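Local atomic coordinates of GGDEF and EAL domain-containing protein (Vibrio cholerae O1 str. 2010EL-1786, PDB entry 6PWK), a protein that probably acts as a membrane receptor for the second messenger c-di-GMP, which it binds through its EAL domain, in the control of large adhesins during biofilm formation. Residues Tyr204-Ser209 / Phe215-Phe220. Residues are numbered along the deposited sequence; the frame is centred on the assembly and turned at random.
Sequences YQAANS and FHREVF. With MG (magnesium ion), chain E; C2E (9,9'-[(2R,3R,3aS,5S,7aR,9R,10R,10aS,12S,14aR)-3,5,10,12-tetrahydroxy-5,12-dioxidooctahydro-2H,7H-difuro[3,2-d:3',2'-j][1,3,7,9,2,8]tetraoxadiphosphacyclododecine-2,9-diyl]bis(2-amino-1,9-dihydro-6H-purin-6-one)), chain C.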
loop_
_atom_site.group_PDB
_atom_site.type_symbol
_atom_site.label_atom_id
_atom_site.label_comp_id
_atom_site.label_asym_id
_atom_site.label_seq_id
_atom_site.Cartn_x
_atom_site.Cartn_y
_atom_site.Cartn_z
ATOM N N TYR A 204 27.016 8.729 19.970
ATOM C CA TYR A 204 27.186 9.901 19.115
ATOM C C TYR A 204 28.549 9.812 18.440
ATOM O O TYR A 204 29.584 9.933 19.105
ATOM C CB TYR A 204 27.060 11.195 19.921
ATOM C CG TYR A 204 25.766 11.333 20.698
ATOM C CD1 TYR A 204 25.627 10.769 21.961
ATOM C CD2 TYR A 204 24.689 12.037 20.176
ATOM C CE1 TYR A 204 24.450 10.894 22.677
ATOM C CE2 TYR A 204 23.507 12.169 20.885
ATOM C CZ TYR A 204 23.395 11.596 22.134
ATOM O OH TYR A 204 22.222 11.724 22.842
ATOM N N GLN A 205 28.552 9.611 17.125
ATOM C CA GLN A 205 29.779 9.530 16.340
ATOM C C GLN A 205 29.926 10.807 15.524
ATOM O O GLN A 205 29.042 11.145 14.729
ATOM C CB GLN A 205 29.773 8.304 15.427
ATOM C CG GLN A 205 31.125 8.006 14.800
ATOM C CD GLN A 205 31.095 6.803 13.882
ATOM O OE1 GLN A 205 30.203 6.667 13.045
ATOM N NE2 GLN A 205 32.073 5.918 14.035
ATOM N N ALA A 206 31.041 11.504 15.715
ATOM C CA ALA A 206 31.244 12.796 15.079
ATOM C C ALA A 206 31.773 12.637 13.660
ATOM O O ALA A 206 32.670 11.830 13.399
ATOM C CB ALA A 206 32.211 13.647 15.903
ATOM N N ALA A 207 31.203 13.413 12.742
ATOM C CA ALA A 207 31.694 13.519 11.373
ATOM C C ALA A 207 32.541 14.783 11.285
ATOM O O ALA A 207 32.009 15.897 11.330
ATOM C CB ALA A 207 30.537 13.554 10.377
ATOM N N ASN A 208 33.855 14.610 11.166
ATOM C CA ASN A 208 34.802 15.712 11.252
ATOM C C ASN A 208 35.499 15.938 9.918
ATOM O O ASN A 208 35.737 14.999 9.152
ATOM C CB ASN A 208 35.858 15.458 12.336
ATOM C CG ASN A 208 35.262 15.383 13.727
ATOM O OD1 ASN A 208 34.184 15.917 13.982
ATOM N ND2 ASN A 208 35.966 14.722 14.636
ATOM N N SER A 209 35.830 17.199 9.658
ATOM C CA SER A 209 36.638 17.563 8.507
ATOM C C SER A 209 38.110 17.287 8.803
ATOM O O SER A 209 38.484 16.892 9.911
ATOM C CB SER A 209 36.418 19.035 8.152
ATOM O OG SER A 209 36.920 19.882 9.171
ATOM N N PHE A 215 31.134 18.418 11.585
ATOM C CA PHE A 215 29.941 18.682 10.786
ATOM C C PHE A 215 28.679 18.366 11.581
ATOM O O PHE A 215 27.812 19.229 11.766
ATOM C CB PHE A 215 29.993 17.864 9.492
ATOM C CG PHE A 215 28.913 18.214 8.508
ATOM C CD1 PHE A 215 29.092 19.246 7.602
ATOM C CD2 PHE A 215 27.725 17.505 8.482
ATOM C CE1 PHE A 215 28.103 19.570 6.693
ATOM C CE2 PHE A 215 26.730 17.823 7.575
ATOM C CZ PHE A 215 26.921 18.856 6.680
ATOM N N HIS A 216 28.562 17.130 12.059
ATOM C CA HIS A 216 27.488 16.749 12.964
ATOM C C HIS A 216 27.911 15.487 13.703
ATOM O O HIS A 216 28.959 14.900 13.422
ATOM C CB HIS A 216 26.157 16.547 12.222
ATOM C CG HIS A 216 26.174 15.447 11.201
ATOM N ND1 HIS A 216 25.490 15.536 10.007
ATOM C CD2 HIS A 216 26.765 14.228 11.204
ATOM C CE1 HIS A 216 25.672 14.426 9.313
ATOM N NE2 HIS A 216 26.441 13.615 10.018
ATOM N N ARG A 217 27.076 15.075 14.652
ATOM C CA ARG A 217 27.228 13.804 15.349
ATOM C C ARG A 217 26.035 12.924 15.012
ATOM O O ARG A 217 24.895 13.274 15.332
ATOM C CB ARG A 217 27.338 14.007 16.861
ATOM C CG ARG A 217 28.741 14.307 17.351
ATOM C CD ARG A 217 28.760 14.535 18.851
ATOM N NE ARG A 217 29.131 15.907 19.174
ATOM C CZ ARG A 217 30.385 16.325 19.316
ATOM N NH1 ARG A 217 31.390 15.473 19.167
ATOM N NH2 ARG A 217 30.634 17.595 19.606
ATOM N N GLU A 218 26.296 11.791 14.365
ATOM C CA GLU A 218 25.235 10.850 14.038
ATOM C C GLU A 218 24.832 10.058 15.274
ATOM O O GLU A 218 25.682 9.624 16.057
ATOM C CB GLU A 218 25.677 9.898 12.927
ATOM C CG GLU A 218 24.600 8.914 12.502
ATOM C CD GLU A 218 24.992 8.102 11.285
ATOM O OE1 GLU A 218 26.153 8.220 10.837
ATOM O OE2 GLU A 218 24.139 7.346 10.774
ATOM N N VAL A 219 23.527 9.872 15.447
ATOM C CA VAL A 219 22.969 9.194 16.610
ATOM C C VAL A 219 22.698 7.741 16.252
ATOM O O VAL A 219 22.035 7.452 15.246
ATOM C CB VAL A 219 21.687 9.891 17.094
ATOM C CG1 VAL A 219 21.059 9.115 18.239
ATOM C CG2 VAL A 219 21.990 11.322 17.516
ATOM N N PHE A 220 23.208 6.825 17.070
ATOM C CA PHE A 220 22.957 5.397 16.923
ATOM C C PHE A 220 22.164 4.909 18.126
ATOM O O PHE A 220 22.536 5.185 19.271
ATOM C CB PHE A 220 24.267 4.616 16.798
ATOM C CG PHE A 220 25.050 4.954 15.566
ATOM C CD1 PHE A 220 24.409 5.119 14.351
ATOM C CD2 PHE A 220 26.423 5.119 15.626
ATOM C CE1 PHE A 220 25.122 5.434 13.216
ATOM C CE2 PHE A 220 27.144 5.437 14.492
ATOM C CZ PHE A 220 26.491 5.595 13.284
HETATM MG MG MG E . 23.309 6.702 8.729
HETATM P P1 C2E C . 24.285 3.337 9.499
HETATM O O2P C2E C . 23.605 4.600 9.047
HETATM O O1P C2E C . 25.235 2.988 8.388
HETATM O "O5'" C2E C . 25.244 3.595 10.801
HETATM C "C5'" C2E C . 26.570 3.187 10.728
HETATM C "C4'" C2E C . 26.643 1.790 11.404
HETATM O "O4'" C2E C . 27.836 1.288 11.283
HETATM C "C3'" C2E C . 26.449 1.904 12.927
HETATM O "O3'" C2E C . 26.215 0.660 13.382
HETATM C "C2'" C2E C . 27.863 2.316 13.362
HETATM O "O2'" C2E C . 28.039 2.083 14.824
HETATM C "C1'" C2E C . 28.549 1.410 12.725
HETATM N N9 C2E C . 29.941 1.612 12.414
HETATM C C8 C2E C . 30.025 2.946 12.643
HETATM N N7 C2E C . 31.307 3.306 12.377
HETATM C C5 C2E C . 31.983 2.231 11.988
HETATM C C6 C2E C . 33.435 1.976 11.549
HETATM O O6 C2E C . 34.237 2.847 11.511
HETATM N N1 C2E C . 33.844 0.655 11.179
HETATM C C2 C2E C . 32.923 -0.451 11.202
HETATM N N2 C2E C . 33.285 -1.817 10.833
HETATM N N3 C2E C . 31.558 -0.175 11.617
HETATM C C4 C2E C . 31.123 1.191 12.007
HETATM P P11 C2E C . 24.860 0.568 14.335
HETATM O O21 C2E C . 24.887 1.263 15.670
HETATM O O11 C2E C . 24.669 -0.893 14.651
HETATM O O5A C2E C . 23.684 1.044 13.279
HETATM C C5A C2E C . 23.398 0.063 12.320
HETATM C C4A C2E C . 22.268 0.499 11.477
HETATM O O4A C2E C . 21.175 0.526 12.191
HETATM C C3A C2E C . 22.526 2.063 10.908
HETATM O O3A C2E C . 23.278 2.025 9.607
HETATM C C2A C2E C . 21.412 2.543 10.740
HETATM O O2A C2E C . 20.922 2.247 9.347
HETATM C C1A C2E C . 20.473 1.822 11.854
HETATM N N91 C2E C . 20.340 2.589 12.911
HETATM C C81 C2E C . 21.176 2.775 13.944
HETATM N N71 C2E C . 20.573 3.659 14.762
HETATM C C51 C2E C . 19.401 3.998 14.233
HETATM C C61 C2E C . 18.301 4.944 14.700
HETATM O O61 C2E C . 18.449 5.521 15.717
HETATM N N11 C2E C . 17.114 5.131 13.924
HETATM C C21 C2E C . 16.946 4.421 12.686
HETATM N N21 C2E C . 15.737 4.614 11.900
HETATM N N31 C2E C . 18.010 3.517 12.246
HETATM C C41 C2E C . 19.246 3.327 13.064
#
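Gln205 turns CG away from its own backbone N (chi1 -168°) and Glu218 does likewise (chi1 -178°); both chains then run out fully extended from a hydrogen-bonded pair of the antiparallel beta hairpin 200-209/214-225, which is part of the TIM-barrel-like sheet of the EAL domain. Their backbones are joined twice, from Gln205 N to Glu218 O (3.1 Å) and from Glu218 N to Gln205 O (2.8 Å). The side chains leave the same face of the sheet for different targets. Gln205 NE2 donates to N7 of one guanine of c-di-GMP (3.2 Å), while Gln410 binds Gln205 OE1 and would hold the amide in this rotation. That oxygen also lies at the edge of the Phe220 ring, 3.6 Å from Phe220 CE2, with amide and ring planes 73° apart. One face of the Phe220 ring meets a ribose of c-di-GMP, whose C3' sits over the ring centre. Glu218 OE1 is held by Lys355 and Gln410, which probably helps orient the carboxylate. On the reverse face, Arg217 lays CG against Ala206 CB (3.8 Å) before its guanidinium reaches Asp267, and Tyr204 lies alongside Val219, with Tyr204 CE2 3.8 Å from Val219 CG2. The hairpin thus contributes contacts to the nucleotide and one ligand to the metal in the same wall of the pocket: Glu218 OE2 binds the magnesium ion at 2.3 Å, together with Asn272, Glu304 and Asp334, and the phosphate oxygen O2P of c-di-GMP binds the same ion at 2.1 Å.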